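PDB 2F3O: pyruvate formate-lyase 2 from Archaeoglobus fulgidus, which is of unknown physiological function but belongs to the glycyl radical enzymes and probably acts as a lyase. Local coordinates for residues V260-N268 and K509-C517. Numbering follows the deposited sequence.
Sequences VQSALHQEN and KPTPLLSLC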
loop_
_atom_site.group_PDB
_atom_site.type_symbol
_atom_site.label_atom_id
_atom_site.label_comp_id
_atom_site.label_asym_id
_atom_site.label_seq_id
_atom_site.Cartn_x
_atom_site.Cartn_y
_atom_site.Cartn_z
ATOM N N VAL A 260 4.786 21.995 -29.406
ATOM C CA VAL A 260 4.369 20.766 -28.716
ATOM C C VAL A 260 2.921 20.385 -29.051
ATOM O O VAL A 260 2.603 19.210 -29.219
ATOM C CB VAL A 260 4.728 20.743 -27.189
ATOM C CG1 VAL A 260 5.199 22.064 -26.734
ATOM C CG2 VAL A 260 3.580 20.229 -26.320
ATOM N N GLN A 261 2.076 21.387 -29.250
ATOM C CA GLN A 261 0.730 21.139 -29.708
ATOM C C GLN A 261 0.693 20.386 -31.051
ATOM O O GLN A 261 -0.027 19.392 -31.178
ATOM C CB GLN A 261 -0.041 22.448 -29.766
ATOM C CG GLN A 261 -1.460 22.298 -30.171
ATOM C CD GLN A 261 -2.366 21.882 -29.054
ATOM O OE1 GLN A 261 -1.950 21.713 -27.904
ATOM N NE2 GLN A 261 -3.635 21.719 -29.388
ATOM N N SER A 262 1.497 20.814 -32.025
ATOM C CA SER A 262 1.562 20.110 -33.319
ATOM C C SER A 262 2.241 18.746 -33.189
ATOM O O SER A 262 1.909 17.804 -33.910
ATOM C CB SER A 262 2.279 20.958 -34.391
ATOM O OG SER A 262 3.700 20.920 -34.257
ATOM N N ALA A 263 3.194 18.663 -32.264
ATOM C CA ALA A 263 3.914 17.437 -32.007
ATOM C C ALA A 263 2.960 16.397 -31.451
ATOM O O ALA A 263 2.939 15.262 -31.925
ATOM C CB ALA A 263 5.071 17.682 -31.040
ATOM N N LEU A 264 2.135 16.818 -30.488
ATOM C CA LEU A 264 1.184 15.934 -29.794
ATOM C C LEU A 264 0.249 15.295 -30.768
ATOM O O LEU A 264 -0.163 14.159 -30.569
ATOM C CB LEU A 264 0.369 16.686 -28.745
ATOM C CG LEU A 264 1.192 16.803 -27.468
ATOM C CD1 LEU A 264 0.552 17.711 -26.459
ATOM C CD2 LEU A 264 1.457 15.445 -26.887
ATOM N N HIS A 265 -0.038 16.013 -31.851
ATOM C CA HIS A 265 -0.937 15.522 -32.860
ATOM C C HIS A 265 -0.326 14.470 -33.773
ATOM O O HIS A 265 -0.999 13.951 -34.675
ATOM C CB HIS A 265 -1.519 16.681 -33.643
ATOM C CG HIS A 265 -2.662 17.334 -32.943
ATOM N ND1 HIS A 265 -2.487 18.337 -32.011
ATOM C CD2 HIS A 265 -3.992 17.091 -32.995
ATOM C CE1 HIS A 265 -3.664 18.700 -31.535
ATOM N NE2 HIS A 265 -4.594 17.961 -32.118
ATOM N N GLN A 266 0.936 14.126 -33.529
ATOM C CA GLN A 266 1.573 13.089 -34.318
ATOM C C GLN A 266 1.582 11.821 -33.507
ATOM O O GLN A 266 1.745 10.739 -34.053
ATOM C CB GLN A 266 2.994 13.473 -34.722
ATOM C CG GLN A 266 3.184 14.873 -35.294
ATOM C CD GLN A 266 2.205 15.201 -36.401
ATOM O OE1 GLN A 266 1.952 14.399 -37.313
ATOM N NE2 GLN A 266 1.634 16.394 -36.325
ATOM N N GLU A 267 1.390 11.966 -32.199
ATOM C CA GLU A 267 1.345 10.823 -31.293
ATOM C C GLU A 267 -0.101 10.424 -30.958
ATOM O O GLU A 267 -0.448 9.249 -30.949
ATOM C CB GLU A 267 2.111 11.147 -30.012
ATOM C CG GLU A 267 1.910 10.150 -28.870
ATOM C CD GLU A 267 2.597 10.569 -27.579
ATOM O OE1 GLU A 267 2.096 11.486 -26.888
ATOM O OE2 GLU A 267 3.651 9.974 -27.269
ATOM N N ASN A 268 -0.945 11.417 -30.700
ATOM C CA ASN A 268 -2.296 11.174 -30.203
ATOM C C ASN A 268 -3.310 11.550 -31.229
ATOM O O ASN A 268 -3.104 12.533 -31.953
ATOM C CB ASN A 268 -2.549 12.027 -28.975
ATOM C CG ASN A 268 -1.557 11.763 -27.908
ATOM O OD1 ASN A 268 -1.701 10.814 -27.136
ATOM N ND2 ASN A 268 -0.512 12.583 -27.861
ATOM N N LYS A 509 -0.852 1.102 -26.982
ATOM C CA LYS A 509 -0.717 2.496 -27.362
ATOM C C LYS A 509 -0.474 3.339 -26.106
ATOM O O LYS A 509 -1.329 4.148 -25.696
ATOM C CB LYS A 509 -1.992 2.928 -28.104
ATOM C CG LYS A 509 -2.126 4.395 -28.544
ATOM C CD LYS A 509 -1.259 4.697 -29.692
ATOM C CE LYS A 509 -1.514 6.094 -30.167
ATOM N NZ LYS A 509 -0.259 6.651 -30.744
ATOM N N PRO A 510 0.686 3.138 -25.456
ATOM C CA PRO A 510 1.012 4.166 -24.472
ATOM C C PRO A 510 1.472 5.445 -25.201
ATOM O O PRO A 510 1.899 5.387 -26.361
ATOM C CB PRO A 510 2.136 3.537 -23.645
ATOM C CG PRO A 510 2.776 2.542 -24.562
ATOM C CD PRO A 510 1.726 2.096 -25.550
ATOM N N THR A 511 1.321 6.596 -24.556
ATOM C CA THR A 511 1.573 7.861 -25.228
ATOM C C THR A 511 2.532 8.752 -24.444
ATOM O O THR A 511 2.102 9.666 -23.739
ATOM C CB THR A 511 0.254 8.596 -25.485
ATOM O OG1 THR A 511 -0.473 8.745 -24.257
ATOM C CG2 THR A 511 -0.605 7.819 -26.491
ATOM N N PRO A 512 3.841 8.480 -24.563
ATOM C CA PRO A 512 4.901 9.086 -23.757
ATOM C C PRO A 512 5.056 10.598 -23.830
ATOM O O PRO A 512 5.367 11.207 -22.819
ATOM C CB PRO A 512 6.176 8.437 -24.300
ATOM C CG PRO A 512 5.732 7.234 -25.020
ATOM C CD PRO A 512 4.372 7.496 -25.519
ATOM N N LEU A 513 4.891 11.214 -24.990
ATOM C CA LEU A 513 5.014 12.681 -25.038
ATOM C C LEU A 513 3.910 13.355 -24.228
ATOM O O LEU A 513 4.209 14.216 -23.380
ATOM C CB LEU A 513 5.053 13.218 -26.473
ATOM C CG LEU A 513 5.132 14.738 -26.627
ATOM C CD1 LEU A 513 6.392 15.290 -26.011
ATOM C CD2 LEU A 513 5.034 15.138 -28.093
ATOM N N LEU A 514 2.664 12.914 -24.459
ATOM C CA LEU A 514 1.497 13.356 -23.722
ATOM C C LEU A 514 1.674 13.146 -22.229
ATOM O O LEU A 514 1.314 14.011 -21.431
ATOM C CB LEU A 514 0.256 12.617 -24.214
ATOM C CG LEU A 514 -1.054 12.974 -23.504
ATOM C CD1 LEU A 514 -1.351 14.448 -23.666
ATOM C CD2 LEU A 514 -2.205 12.115 -23.987
ATOM N N SER A 515 2.257 12.015 -21.853
ATOM C CA SER A 515 2.605 11.769 -20.455
ATOM C C SER A 515 3.474 12.850 -19.834
ATOM O O SER A 515 3.263 13.204 -18.690
ATOM C CB SER A 515 3.309 10.428 -20.296
ATOM O OG SER A 515 2.378 9.392 -20.446
ATOM N N LEU A 516 4.420 13.411 -20.578
ATOM C CA LEU A 516 5.248 14.460 -19.996
ATOM C C LEU A 516 4.408 15.669 -19.660
ATOM O O LEU A 516 4.687 16.404 -18.702
ATOM C CB LEU A 516 6.380 14.857 -20.934
ATOM C CG LEU A 516 7.756 14.234 -20.682
ATOM C CD1 LEU A 516 7.653 12.795 -20.196
ATOM C CD2 LEU A 516 8.558 14.297 -21.958
ATOM N N CYS A 517 3.344 15.839 -20.437
ATOM C CA CYS A 517 2.490 16.999 -20.320
ATOM C C CYS A 517 1.359 16.842 -19.339
ATOM O O CYS A 517 0.515 17.731 -19.290
ATOM C CB CYS A 517 1.821 17.300 -21.651
ATOM S SG CYS A 517 2.849 17.252 -23.081
#
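Glu267 lays its carboxylate over the first turn of helix 512-516, where the backbone N-H groups of Leu513 and Leu514 point out of the helix end. This is N-terminal helix capping done from a distance in sequence: Thr511 holds the N-cap position but its own side chain makes no capping bond, and a glutamate from helix 250-267 takes over that work. Both oxygens use their syn lone pairs: Glu267 OE2 accepts from Leu513 N at 2.9 Å and Glu267 OE1 from Leu514 N, the latter with an N-H...O angle of 160°. The reach comes from an outstretched chain, CG anti to the backbone N (chi1 168°) and CD extended beyond it. On its anti lone pair Glu267 OE1 also takes Asn268 ND2 at 3.0 Å, which fixes the carboxylate from its own side of the contact. The same ND2 bonds Leu264 O, while Asn268 OD1 rests 3.3 Å from Thr511 CG2. The positive end of the short helix dipole probably favours the charged carboxylate in this buried place. Replacing Glu267 with an alanine would probably leave the amides of Leu513 and Leu514 without their acceptor and set the Asn268 amide freer to turn.

Further along, the axes of segments 260-267 and 512-516 come within 9.5 Å, their N-to-C directions 141° apart, with leucines between them. Leu264 CD2 packs 3.8 Å from Leu513 CG, and Ala263 CB meets the CD2 branch of Leu513; Leu513 also touches Val202 of helix 190-221. At the other end Lys509, salt-bridged to Glu80, has a chain bent at chi2 and chi4, and Lys509 NZ donates to the backbone O of Glu267 at 2.6 Å, in the carbonyl plane.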